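Local coordinates for protein threonine phosphate decarboxylase-like enzyme (Sulfurospirillum multivorans, PDB 6OUX) that decarboxylates L-serine O-phosphate to ethanolamine O-phosphate in norcobamide biosynthesis, as a pyridoxal phosphate-dependent enzyme that is less active with L-threonine phosphate, at residues A16-K21 with D33-F38; A185-L189 with I212-E217; D208-I212 with C223-T227. All coordinates share one frame; numbering follows the deposited sequence.

Contact 1: A16-K21 with D33-F38; sequences AFHALK and DLKKMF
Phe17 and Phe38 bring the flat groups to the contact between 16-21 and 33-38. One face of the Phe38 ring is covered by CG of its own neighbour Met37, 3.5 Å above the plane and displaced toward the rim, while Phe17 N lies at the ring edge, in plane. Ala16 CB approaches Phe38 CZ to 3.8 Å, and Leu20 CD1 comes near the same ring; both arrive obliquely. Around the Phe17 ring, Phe38 CE2 and Leu34 CD2 are both at the edge. The Leu34 methyl is the tighter of these, with CD2 3.5 Å from Phe17 CD1. Phe17 has its CG anti to the backbone N (chi1 172°), which turns the ring toward that methyl; the ring also packs on Ile343 and Leu347 of helix 339-350.

Leu20 fills the middle of the contact. Its CD2 meets Asp33 O at 3.8 Å and Met37 CB at 4.1 Å. The Met37 chain, bent at chi2 (65°), ends with CE 3.8 Å from Ala16 O. Phe38 also stacks on Phe13, and Pro29 packs on Phe17 and Leu20.

No direct hydrogen bond joins the two segments. One water donates to both Lys21 O and Asp33 OD2, although both bonds are unusually short and this bridge is therefore doubtful. With apolar pairs making up the rest, the two consecutive helices near the N-terminus are held together mainly by hydrophobic and aromatic packing.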
ATOM      1  N   ALA A  16      20.533  23.397 -14.586  1.00 24.28           N
ATOM      2  CA  ALA A  16      19.279  22.757 -15.033  1.00 22.20           C
ATOM      3  C   ALA A  16      18.864  21.694 -14.012  1.00 25.68           C
ATOM      4  O   ALA A  16      17.688  21.562 -13.641  1.00 27.93           O
ATOM      5  CB  ALA A  16      19.496  22.116 -16.397  1.00 22.11           C
ATOM      6  N   PHE A  17      19.846  20.936 -13.541  1.00 26.12           N
ATOM      7  CA  PHE A  17      19.582  19.846 -12.566  1.00 28.91           C
ATOM      8  C   PHE A  17      18.874  20.375 -11.263  1.00 32.57           C
ATOM      9  O   PHE A  17      17.816  19.873 -10.849  1.00 29.87           O
ATOM     10  CB  PHE A  17      20.922  19.118 -12.346  1.00 26.35           C
ATOM     11  CG  PHE A  17      20.924  18.096 -11.244  1.00 25.89           C
ATOM     12  CD1 PHE A  17      20.581  16.773 -11.500  1.00 21.74           C
ATOM     13  CD2 PHE A  17      21.327  18.442  -9.955  1.00 25.66           C
ATOM     14  CE1 PHE A  17      20.635  15.839 -10.486  1.00 22.88           C
ATOM     15  CE2 PHE A  17      21.368  17.483  -8.934  1.00 24.24           C
ATOM     16  CZ  PHE A  17      20.998  16.199  -9.216  1.00 20.96           C
ATOM     17  N   HIS A  18      19.404  21.453 -10.691  1.00 36.23           N
ATOM     18  CA  HIS A  18      18.699  22.213  -9.633  1.00 37.88           C
ATOM     19  C   HIS A  18      17.318  22.787  -9.964  1.00 37.64           C
ATOM     20  O   HIS A  18      16.449  22.837  -9.107  1.00 42.66           O
ATOM     21  CB  HIS A  18      19.566  23.357  -9.149  1.00 39.56           C
ATOM     22  CG  HIS A  18      20.741  22.931  -8.316  1.00 47.90           C
ATOM     23  ND1 HIS A  18      20.865  21.672  -7.758  1.00 53.01           N
ATOM     24  CD2 HIS A  18      21.831  23.625  -7.910  1.00 48.61           C
ATOM     25  CE1 HIS A  18      21.986  21.608  -7.060  1.00 52.17           C
ATOM     26  NE2 HIS A  18      22.584  22.786  -7.128  1.00 53.00           N
ATOM     27  N   ALA A  19      17.105  23.275 -11.163  1.00 40.27           N
ATOM     28  CA  ALA A  19      15.759  23.761 -11.540  1.00 42.62           C
ATOM     29  C   ALA A  19      14.664  22.708 -11.270  1.00 44.52           C
ATOM     30  O   ALA A  19      13.501  23.063 -11.026  1.00 40.74           O
ATOM     31  CB  ALA A  19      15.711  24.159 -13.020  1.00 40.23           C
ATOM     32  N   LEU A  20      15.030  21.423 -11.357  1.00 37.71           N
ATOM     33  CA  LEU A  20      14.059  20.324 -11.203  1.00 38.09           C
ATOM     34  C   LEU A  20      13.391  20.242  -9.815  1.00 34.62           C
ATOM     35  O   LEU A  20      13.989  20.614  -8.799  1.00 26.88           O
ATOM     36  CB  LEU A  20      14.727  19.002 -11.528  1.00 37.91           C
ATOM     37  CG  LEU A  20      15.087  18.852 -12.977  1.00 36.67           C
ATOM     38  CD1 LEU A  20      16.055  17.694 -13.130  1.00 37.85           C
ATOM     39  CD2 LEU A  20      13.821  18.623 -13.792  1.00 39.86           C
ATOM     40  N   LYS A  21      12.138  19.772  -9.813  1.00 35.36           N
ATOM     41  CA  LYS A  21      11.426  19.413  -8.578  1.00 38.42           C
ATOM     42  C   LYS A  21      12.351  18.611  -7.628  1.00 38.15           C
ATOM     43  O   LYS A  21      12.896  17.562  -8.011  1.00 30.70           O
ATOM     44  CB  LYS A  21      10.170  18.551  -8.843  1.00 41.50           C
ATOM     45  CG  LYS A  21       9.074  19.157  -9.695  1.00 48.95           C
ATOM     46  CD  LYS A  21       8.850  20.644  -9.459  1.00 55.52           C
ATOM     47  CE  LYS A  21       7.502  21.109 -10.021  1.00 60.92           C
ATOM     48  NZ  LYS A  21       6.464  21.287  -8.959  1.00 64.69           N
ATOM     49  N   ASP A  33      12.139  12.585 -13.529  1.00 51.38           N
ATOM     50  CA  ASP A  33      12.436  13.993 -13.882  1.00 49.85           C
ATOM     51  C   ASP A  33      13.771  14.254 -14.608  1.00 48.92           C
ATOM     52  O   ASP A  33      13.878  15.217 -15.386  1.00 50.23           O
ATOM     53  CB  ASP A  33      12.366  14.870 -12.623  1.00 46.82           C
ATOM     54  CG  ASP A  33      10.950  15.324 -12.306  1.00 47.31           C
ATOM     55  OD1 ASP A  33      10.029  14.930 -13.057  1.00 53.75           O
ATOM     56  OD2 ASP A  33      10.762  16.084 -11.330  1.00 37.51           O
ATOM     57  N   LEU A  34      14.782  13.428 -14.310  1.00 46.18           N
ATOM     58  CA  LEU A  34      16.096  13.492 -14.949  1.00 44.71           C
ATOM     59  C   LEU A  34      16.059  12.926 -16.364  1.00 49.04           C
ATOM     60  O   LEU A  34      16.746  13.427 -17.233  1.00 50.43           O
ATOM     61  CB  LEU A  34      17.124  12.666 -14.158  1.00 43.87           C
ATOM     62  CG  LEU A  34      17.823  13.180 -12.896  1.00 39.99           C
ATOM     63  CD1 LEU A  34      18.764  12.089 -12.393  1.00 39.75           C
ATOM     64  CD2 LEU A  34      18.594  14.472 -13.141  1.00 38.87           C
ATOM     65  N   LYS A  35      15.326  11.828 -16.564  1.00 53.91           N
ATOM     66  CA  LYS A  35      15.122  11.253 -17.891  1.00 58.07           C
ATOM     67  C   LYS A  35      14.496  12.260 -18.855  1.00 52.84           C
ATOM     68  O   LYS A  35      14.912  12.332 -20.007  1.00 53.13           O
ATOM     69  CB  LYS A  35      14.256   9.980 -17.841  1.00 61.28           C
ATOM     70  CG  LYS A  35      13.873   9.401 -19.213  1.00 64.60           C
ATOM     71  CD  LYS A  35      15.097   8.991 -20.039  1.00 65.13           C
ATOM     72  CE  LYS A  35      14.748   8.612 -21.475  1.00 63.43           C
ATOM     73  NZ  LYS A  35      14.259   7.213 -21.588  1.00 62.61           N
ATOM     74  N   LYS A  36      13.509  13.028 -18.416  1.00 52.41           N
ATOM     75  CA  LYS A  36      12.930  14.017 -19.352  1.00 57.21           C
ATOM     76  C   LYS A  36      13.865  15.219 -19.544  1.00 51.61           C
ATOM     77  O   LYS A  36      14.162  15.575 -20.673  1.00 50.31           O
ATOM     78  CB  LYS A  36      11.468  14.406 -19.043  1.00 61.77           C
ATOM     79  CG  LYS A  36      11.176  15.064 -17.703  1.00 68.48           C
ATOM     80  CD  LYS A  36       9.676  15.311 -17.552  1.00 71.91           C
ATOM     81  CE  LYS A  36       8.929  14.023 -17.214  1.00 75.12           C
ATOM     82  NZ  LYS A  36       7.554  14.023 -17.780  1.00 77.48           N
ATOM     83  N   MET A  37      14.392  15.793 -18.465  1.00 49.31           N
ATOM     84  CA  MET A  37      15.385  16.889 -18.588  1.00 42.73           C
ATOM     85  C   MET A  37      16.676  16.451 -19.295  1.00 39.29           C
ATOM     86  O   MET A  37      17.228  17.184 -20.104  1.00 39.92           O
ATOM     87  CB  MET A  37      15.719  17.492 -17.212  1.00 40.44           C
ATOM     88  CG  MET A  37      16.642  18.715 -17.229  1.00 41.31           C
ATOM     89  SD  MET A  37      15.867  20.143 -18.057  1.00 37.30           S
ATOM     90  CE  MET A  37      15.454  21.178 -16.642  1.00 40.29           C
ATOM     91  N   PHE A  38      17.184  15.268 -18.999  1.00 34.21           N
ATOM     92  CA  PHE A  38      18.441  14.848 -19.623  1.00 32.58           C
ATOM     93  C   PHE A  38      18.265  13.512 -20.304  1.00 33.50           C
ATOM     94  O   PHE A  38      18.715  12.482 -19.783  1.00 29.99           O
ATOM     95  CB  PHE A  38      19.556  14.785 -18.586  1.00 32.05           C
ATOM     96  CG  PHE A  38      19.730  16.057 -17.821  1.00 29.80           C
ATOM     97  CD1 PHE A  38      20.271  17.177 -18.435  1.00 28.25           C
ATOM     98  CD2 PHE A  38      19.337  16.138 -16.494  1.00 28.39           C
ATOM     99  CE1 PHE A  38      20.468  18.337 -17.710  1.00 29.24           C
ATOM    100  CE2 PHE A  38      19.527  17.290 -15.768  1.00 26.90           C
ATOM    101  CZ  PHE A  38      20.096  18.396 -16.370  1.00 26.43           C
TER
HETATM  102  O   HOH W   1      12.004  15.648  -9.290  1.00 38.81           O

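Contact 2: A185-L189 with I212-E217; sequences AYLSL and IHFAYE
Two hydrogen bonds, both to Glu217 OE2, supply the polar part of the contact with Tyr186 and Leu189. Tyr186 OH donates over 2.6 Å to the anti lone pair of Glu217 OE2. Leu189 N reaches the same OE2 at 2.9 Å, with an N-H...O angle of 160°, on the syn side and tilted out of the carboxylate plane. Two donors on different sides of one oxygen should fix the rotation of the carboxylate. Glu217 CG stands anti to the carbonyl carbon (chi1 -73°) and the chain runs extended from there, bringing OE2 to the Tyr186 ring edge, in its plane.

Leu189 opens helix 189-198, which belongs to the beta-alpha-beta crossover between the adjacent parallel strands 173-177 and 204-208. Ser188 is its N-cap, with OG bonded to Lys191 N. The bond from Leu189 N sets the Glu217 carboxylate at this same helix end, where the helix dipole would be expected to stabilise a negative charge.

The chain's own Ser188 N lies over one face of the Tyr186 ring, offset toward the rim. Apolar contacts come from the other segment: Ala215 CB makes a CH-pi contact over the opposite face, 4.0 Å from the Tyr186 ring centroid and 9° off the ring normal, and Ile212 CG1 approaches Tyr186 CE1 obliquely at 4.1 Å.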
ATOM      1  N   ALA A 185      25.184   5.911  12.330  1.00 14.07           N
ATOM      2  CA  ALA A 185      25.763   5.536  13.582  1.00 14.21           C
ATOM      3  C   ALA A 185      24.738   4.695  14.389  1.00 13.84           C
ATOM      4  O   ALA A 185      23.531   4.884  14.264  1.00 13.54           O
ATOM      5  CB  ALA A 185      26.183   6.744  14.353  1.00 15.63           C
ATOM      6  N   TYR A 186      25.275   3.771  15.174  1.00 13.24           N
ATOM      7  CA  TYR A 186      24.556   2.719  15.877  1.00 14.08           C
ATOM      8  C   TYR A 186      24.893   2.735  17.386  1.00 14.59           C
ATOM      9  O   TYR A 186      26.037   2.756  17.761  1.00 15.87           O
ATOM     10  CB  TYR A 186      24.908   1.333  15.298  1.00 13.70           C
ATOM     11  CG  TYR A 186      24.378   0.158  16.104  1.00 14.26           C
ATOM     12  CD1 TYR A 186      23.016  -0.153  16.128  1.00 13.48           C
ATOM     13  CD2 TYR A 186      25.242  -0.637  16.847  1.00 14.95           C
ATOM     14  CE1 TYR A 186      22.552  -1.207  16.855  1.00 12.57           C
ATOM     15  CE2 TYR A 186      24.782  -1.739  17.550  1.00 14.68           C
ATOM     16  CZ  TYR A 186      23.431  -2.004  17.513  1.00 13.72           C
ATOM     17  OH  TYR A 186      22.990  -3.019  18.251  1.00 13.30           O
ATOM     18  N   LEU A 187      23.865   2.729  18.211  1.00 14.25           N
ATOM     19  CA  LEU A 187      23.970   2.610  19.667  1.00 16.42           C
ATOM     20  C   LEU A 187      23.852   1.146  20.060  1.00 16.71           C
ATOM     21  O   LEU A 187      22.846   0.488  19.692  1.00 16.02           O
ATOM     22  CB  LEU A 187      22.800   3.359  20.313  1.00 16.85           C
ATOM     23  CG  LEU A 187      22.940   3.591  21.827  1.00 19.03           C
ATOM     24  CD1 LEU A 187      24.122   4.517  22.103  1.00 20.14           C
ATOM     25  CD2 LEU A 187      21.668   4.180  22.377  1.00 20.92           C
ATOM     26  N   SER A 188      24.837   0.645  20.809  1.00 16.04           N
ATOM     27  CA  SER A 188      24.853  -0.775  21.263  1.00 17.35           C
ATOM     28  C   SER A 188      23.621  -1.201  22.037  1.00 16.47           C
ATOM     29  O   SER A 188      22.944  -0.367  22.658  1.00 16.00           O
ATOM     30  CB  SER A 188      26.065  -1.044  22.190  1.00 18.28           C
ATOM     31  OG  SER A 188      25.974  -0.232  23.345  1.00 19.11           O
ATOM     32  N   LEU A 189      23.375  -2.504  22.054  1.00 18.07           N
ATOM     33  CA  LEU A 189      22.283  -3.044  22.846  1.00 20.78           C
ATOM     34  C   LEU A 189      22.558  -2.701  24.316  1.00 20.97           C
ATOM     35  O   LEU A 189      21.658  -2.300  25.045  1.00 18.26           O
ATOM     36  CB  LEU A 189      22.162  -4.570  22.679  1.00 24.53           C
ATOM     37  CG  LEU A 189      21.306  -5.007  21.485  1.00 28.18           C
ATOM     38  CD1 LEU A 189      21.412  -6.502  21.167  1.00 30.89           C
ATOM     39  CD2 LEU A 189      19.841  -4.603  21.709  1.00 29.12           C
ATOM     40  N   ILE A 212      19.210  -2.309  11.116  1.00 10.88           N
ATOM     41  CA  ILE A 212      19.964  -2.995  12.159  1.00 11.93           C
ATOM     42  C   ILE A 212      20.625  -4.300  11.639  1.00 11.79           C
ATOM     43  O   ILE A 212      21.606  -4.759  12.185  1.00 11.13           O
ATOM     44  CB  ILE A 212      19.108  -3.298  13.418  1.00 12.34           C
ATOM     45  CG1 ILE A 212      20.024  -3.527  14.649  1.00 13.89           C
ATOM     46  CG2 ILE A 212      18.128  -4.435  13.181  1.00 12.36           C
ATOM     47  CD1 ILE A 212      19.315  -3.549  15.970  1.00 16.24           C
ATOM     48  N   HIS A 213      20.120  -4.830  10.553  1.00 12.15           N
ATOM     49  CA  HIS A 213      20.713  -6.044   9.915  1.00 13.18           C
ATOM     50  C   HIS A 213      22.132  -5.763   9.361  1.00 12.05           C
ATOM     51  O   HIS A 213      22.873  -6.682   9.091  1.00 12.06           O
ATOM     52  CB  HIS A 213      19.843  -6.503   8.724  1.00 14.41           C
ATOM     53  CG  HIS A 213      18.750  -7.436   9.067  1.00 16.48           C
ATOM     54  ND1 HIS A 213      18.164  -7.513  10.321  1.00 18.16           N
ATOM     55  CD2 HIS A 213      18.058  -8.293   8.271  1.00 16.29           C
ATOM     56  CE1 HIS A 213      17.178  -8.391  10.275  1.00 16.49           C
ATOM     57  NE2 HIS A 213      17.111  -8.890   9.054  1.00 19.22           N
ATOM     58  N   PHE A 214      22.503  -4.503   9.183  1.00 11.10           N
ATOM     59  CA  PHE A 214      23.826  -4.072   8.721  1.00 10.94           C
ATOM     60  C   PHE A 214      24.799  -3.788   9.820  1.00 11.01           C
ATOM     61  O   PHE A 214      25.973  -3.655   9.528  1.00 11.31           O
ATOM     62  CB  PHE A 214      23.701  -2.883   7.751  1.00 12.52           C
ATOM     63  CG  PHE A 214      22.680  -3.134   6.688  1.00 13.26           C
ATOM     64  CD1 PHE A 214      22.862  -4.188   5.792  1.00 13.50           C
ATOM     65  CD2 PHE A 214      21.501  -2.447   6.655  1.00 14.48           C
ATOM     66  CE1 PHE A 214      21.893  -4.480   4.857  1.00 14.98           C
ATOM     67  CE2 PHE A 214      20.523  -2.727   5.698  1.00 14.68           C
ATOM     68  CZ  PHE A 214      20.717  -3.761   4.823  1.00 15.53           C
ATOM     69  N   ALA A 215      24.361  -3.815  11.072  1.00 10.48           N
ATOM     70  CA  ALA A 215      25.253  -3.522  12.212  1.00 11.59           C
ATOM     71  C   ALA A 215      25.800  -4.824  12.815  1.00 12.88           C
ATOM     72  O   ALA A 215      25.287  -5.960  12.590  1.00 12.44           O
ATOM     73  CB  ALA A 215      24.519  -2.708  13.283  1.00 12.12           C
ATOM     74  N   TYR A 216      26.855  -4.673  13.589  1.00 13.56           N
ATOM     75  CA  TYR A 216      27.403  -5.855  14.238  1.00 15.24           C
ATOM     76  C   TYR A 216      28.064  -5.444  15.533  1.00 14.65           C
ATOM     77  O   TYR A 216      28.581  -4.349  15.610  1.00 13.74           O
ATOM     78  CB  TYR A 216      28.371  -6.622  13.292  1.00 15.12           C
ATOM     79  CG  TYR A 216      29.531  -5.823  12.789  1.00 16.96           C
ATOM     80  CD1 TYR A 216      29.400  -5.035  11.655  1.00 18.60           C
ATOM     81  CD2 TYR A 216      30.739  -5.777  13.478  1.00 20.05           C
ATOM     82  CE1 TYR A 216      30.417  -4.245  11.208  1.00 19.83           C
ATOM     83  CE2 TYR A 216      31.804  -4.992  13.010  1.00 22.10           C
ATOM     84  CZ  TYR A 216      31.625  -4.226  11.877  1.00 22.98           C
ATOM     85  OH  TYR A 216      32.617  -3.442  11.395  1.00 25.41           O
ATOM     86  N   GLU A 217      27.960  -6.317  16.518  1.00 16.65           N
ATOM     87  CA  GLU A 217      28.605  -6.148  17.813  1.00 20.11           C
ATOM     88  C   GLU A 217      29.735  -7.160  18.070  1.00 22.78           C
ATOM     89  O   GLU A 217      30.420  -6.999  19.053  1.00 24.05           O
ATOM     90  CB  GLU A 217      27.554  -6.169  18.946  1.00 19.23           C
ATOM     91  CG  GLU A 217      26.733  -4.868  18.953  1.00 21.87           C
ATOM     92  CD  GLU A 217      25.757  -4.757  20.124  1.00 24.10           C
ATOM     93  OE1 GLU A 217      26.059  -5.373  21.204  1.00 26.12           O
ATOM     94  OE2 GLU A 217      24.693  -4.085  19.957  1.00 21.51           O
TER

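Contact 3: D208-I212 with C223-T227; sequences DESFI and CLSST
Glu209 and Ile212 open and close a type I beta turn, held by a bond from Ile212 N to Glu209 O, and face Ser226 and Leu224 respectively, with CA atoms 7.0 Å apart for Glu209–Ser226 and 6.5 Å for Ile212–Leu224.

Glu209 CG lies between the backbone N and the carbonyl carbon (chi1 62°), and the chain then extends toward Ser226. There Glu209 OE1 accepts from Ser226 N and Ser226 OG, but OE1 is modelled too near Ser226 CB, which makes its place, and these bonds, less sure. Two waters donate to Glu209 OE2; one lies 3.0 Å from Ser225 OG, the second a long 3.3 Å from Thr227 OG1, direction undecided at both hydroxyls. Ser225 OG in turn accepts from Thr227 N at 3.1 Å and a nearly straight 170°, an ST turn at the start of helix 227-232. Ile212 lays CG1 3.9 Å from Leu224 CB, the two side chains crossing at about a right angle, and its CD1 reaches 3.5 Å from Ser226 OG. A further water accepts from Leu224 N at 2.9 Å and lies beside Ile212 O.

Both segments belong to the connection from strand 204-208 to helix 227-232, and the contact is buried, with Glu209 and Ser226 both packed on Ile238 of the neighbouring parallel strand 236-241.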
ATOM      1  N   ASP A 208      12.949   2.741  15.349  1.00 11.26           N
ATOM      2  CA  ASP A 208      13.080   2.307  13.953  1.00 10.64           C
ATOM      3  C   ASP A 208      14.427   1.587  13.751  1.00 10.89           C
ATOM      4  O   ASP A 208      15.510   2.230  13.674  1.00 11.55           O
ATOM      5  CB  ASP A 208      12.894   3.473  12.990  1.00 10.98           C
ATOM      6  CG  ASP A 208      12.984   3.062  11.535  1.00 11.36           C
ATOM      7  OD1 ASP A 208      13.189   1.882  11.177  1.00 13.00           O
ATOM      8  OD2 ASP A 208      12.851   3.988  10.717  1.00 13.05           O
ATOM      9  N   GLU A 209      14.363   0.263  13.705  1.00 11.60           N
ATOM     10  CA  GLU A 209      15.577  -0.515  13.485  1.00 11.78           C
ATOM     11  C   GLU A 209      15.715  -1.005  12.054  1.00 11.22           C
ATOM     12  O   GLU A 209      16.259  -2.106  11.823  1.00 11.16           O
ATOM     13  CB  GLU A 209      15.602  -1.722  14.452  1.00 13.49           C
ATOM     14  CG  GLU A 209      14.444  -2.692  14.243  1.00 16.15           C
ATOM     15  CD  GLU A 209      14.690  -4.043  14.869  1.00 19.28           C
ATOM     16  OE1 GLU A 209      15.706  -4.175  15.653  1.00 21.26           O
ATOM     17  OE2 GLU A 209      13.838  -4.947  14.626  1.00 20.29           O
ATOM     18  N   SER A 210      15.242  -0.229  11.125  1.00 10.72           N
ATOM     19  CA  SER A 210      15.200  -0.641   9.702  1.00 12.67           C
ATOM     20  C   SER A 210      16.580  -1.023   9.133  1.00 12.45           C
ATOM     21  O   SER A 210      16.687  -1.810   8.166  1.00 11.96           O
ATOM     22  CB  SER A 210      14.541   0.453   8.824  1.00 13.68           C
ATOM     23  OG  SER A 210      13.126   0.544   9.018  1.00 13.71           O
ATOM     24  N   PHE A 211      17.632  -0.413   9.669  1.00 11.88           N
ATOM     25  CA  PHE A 211      19.022  -0.746   9.240  1.00 12.58           C
ATOM     26  C   PHE A 211      19.835  -1.680  10.117  1.00 11.92           C
ATOM     27  O   PHE A 211      21.070  -1.807   9.917  1.00 12.35           O
ATOM     28  CB  PHE A 211      19.776   0.592   9.013  1.00 13.01           C
ATOM     29  CG  PHE A 211      19.028   1.498   8.088  1.00 16.37           C
ATOM     30  CD1 PHE A 211      18.861   1.139   6.776  1.00 17.02           C
ATOM     31  CD2 PHE A 211      18.383   2.628   8.547  1.00 16.02           C
ATOM     32  CE1 PHE A 211      18.139   1.926   5.906  1.00 19.56           C
ATOM     33  CE2 PHE A 211      17.619   3.388   7.693  1.00 17.95           C
ATOM     34  CZ  PHE A 211      17.516   3.051   6.371  1.00 18.77           C
ATOM     35  N   ILE A 212      19.210  -2.309  11.116  1.00 10.88           N
ATOM     36  CA  ILE A 212      19.964  -2.995  12.159  1.00 11.93           C
ATOM     37  C   ILE A 212      20.625  -4.300  11.639  1.00 11.79           C
ATOM     38  O   ILE A 212      21.606  -4.759  12.185  1.00 11.13           O
ATOM     39  CB  ILE A 212      19.108  -3.298  13.418  1.00 12.34           C
ATOM     40  CG1 ILE A 212      20.024  -3.527  14.649  1.00 13.89           C
ATOM     41  CG2 ILE A 212      18.128  -4.435  13.181  1.00 12.36           C
ATOM     42  CD1 ILE A 212      19.315  -3.549  15.970  1.00 16.24           C
ATOM     43  N   CYS A 223      23.493 -11.710  13.814  1.00 15.96           N
ATOM     44  CA  CYS A 223      22.431 -10.786  13.418  1.00 16.71           C
ATOM     45  C   CYS A 223      21.864 -10.181  14.699  1.00 17.40           C
ATOM     46  O   CYS A 223      21.621 -10.883  15.652  1.00 18.07           O
ATOM     47  CB  CYS A 223      21.337 -11.455  12.657  1.00 17.40           C
ATOM     48  SG  CYS A 223      20.173 -10.292  11.917  1.00 20.75           S
ATOM     49  N   LEU A 224      21.723  -8.873  14.716  1.00 17.85           N
ATOM     50  CA  LEU A 224      21.203  -8.142  15.859  1.00 17.29           C
ATOM     51  C   LEU A 224      19.742  -7.975  15.656  1.00 19.49           C
ATOM     52  O   LEU A 224      19.271  -8.009  14.532  1.00 20.33           O
ATOM     53  CB  LEU A 224      21.845  -6.750  15.940  1.00 17.02           C
ATOM     54  CG  LEU A 224      23.357  -6.757  16.183  1.00 18.21           C
ATOM     55  CD1 LEU A 224      23.952  -5.407  15.861  1.00 18.35           C
ATOM     56  CD2 LEU A 224      23.646  -7.171  17.627  1.00 19.64           C
ATOM     57  N   SER A 225      19.036  -7.732  16.755  1.00 20.66           N
ATOM     58  CA  SER A 225      17.603  -7.568  16.728  1.00 22.86           C
ATOM     59  C   SER A 225      17.166  -6.776  17.953  1.00 20.58           C
ATOM     60  O   SER A 225      17.612  -7.089  19.022  1.00 19.13           O
ATOM     61  CB  SER A 225      16.928  -8.917  16.839  1.00 21.89           C
ATOM     62  OG  SER A 225      15.547  -8.642  16.904  1.00 23.44           O
ATOM     63  N   SER A 226      16.281  -5.810  17.785  1.00 19.73           N
ATOM     64  CA  SER A 226      15.710  -5.006  18.912  1.00 19.76           C
ATOM     65  C   SER A 226      14.413  -5.709  19.544  1.00 20.45           C
ATOM     66  O   SER A 226      13.735  -5.128  20.425  1.00 14.66           O
ATOM     67  CB  SER A 226      15.347  -3.581  18.414  1.00 20.69           C
ATOM     68  OG  SER A 226      16.362  -2.903  17.713  1.00 19.87           O
ATOM     69  N   THR A 227      14.085  -6.958  19.118  1.00 21.67           N
ATOM     70  CA  THR A 227      12.950  -7.689  19.773  1.00 21.36           C
ATOM     71  C   THR A 227      13.155  -7.890  21.287  1.00 19.61           C
ATOM     72  O   THR A 227      12.164  -7.822  22.043  1.00 16.50           O
ATOM     73  CB  THR A 227      12.708  -9.048  19.080  1.00 23.65           C
ATOM     74  OG1 THR A 227      12.438  -8.826  17.703  1.00 23.53           O
ATOM     75  CG2 THR A 227      11.513  -9.852  19.628  1.00 23.35           C
TER
HETATM   76  O   HOH W   2      11.935  -6.509  15.464  1.00 23.69           O
HETATM   77  O   HOH W   3      14.910  -7.224  14.388  1.00 32.27           O
HETATM   78  O   HOH W   4      22.782  -7.184  12.597  1.00 12.90           O

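Contacts 2 and 3 form one neighbourhood, their centres 7 Å apart and Ile212 common to both, while contact 1 lies about 37 and 36 Å from them, centre to centre, on the opposite side of the chain's centre. Contact 1 closes first along the sequence; 185-189, 208-212, 212-217 and 223-227 then interleave. Leu224 CD1 touches Tyr186 OH at 3.5 Å. Contact 2 joins the loop after strand 173-177 to that after 204-208, and contact 3 folds the latter back on itself; they probably order loops near substrate-binding Asn181, whose side chain is about 11 Å from those of Tyr186 and Glu209. Contact 1 joins N-terminal helices 11-19 and 31-37, with Phe17 about 8 Å from substrate-binding Arg355, side chain to side chain.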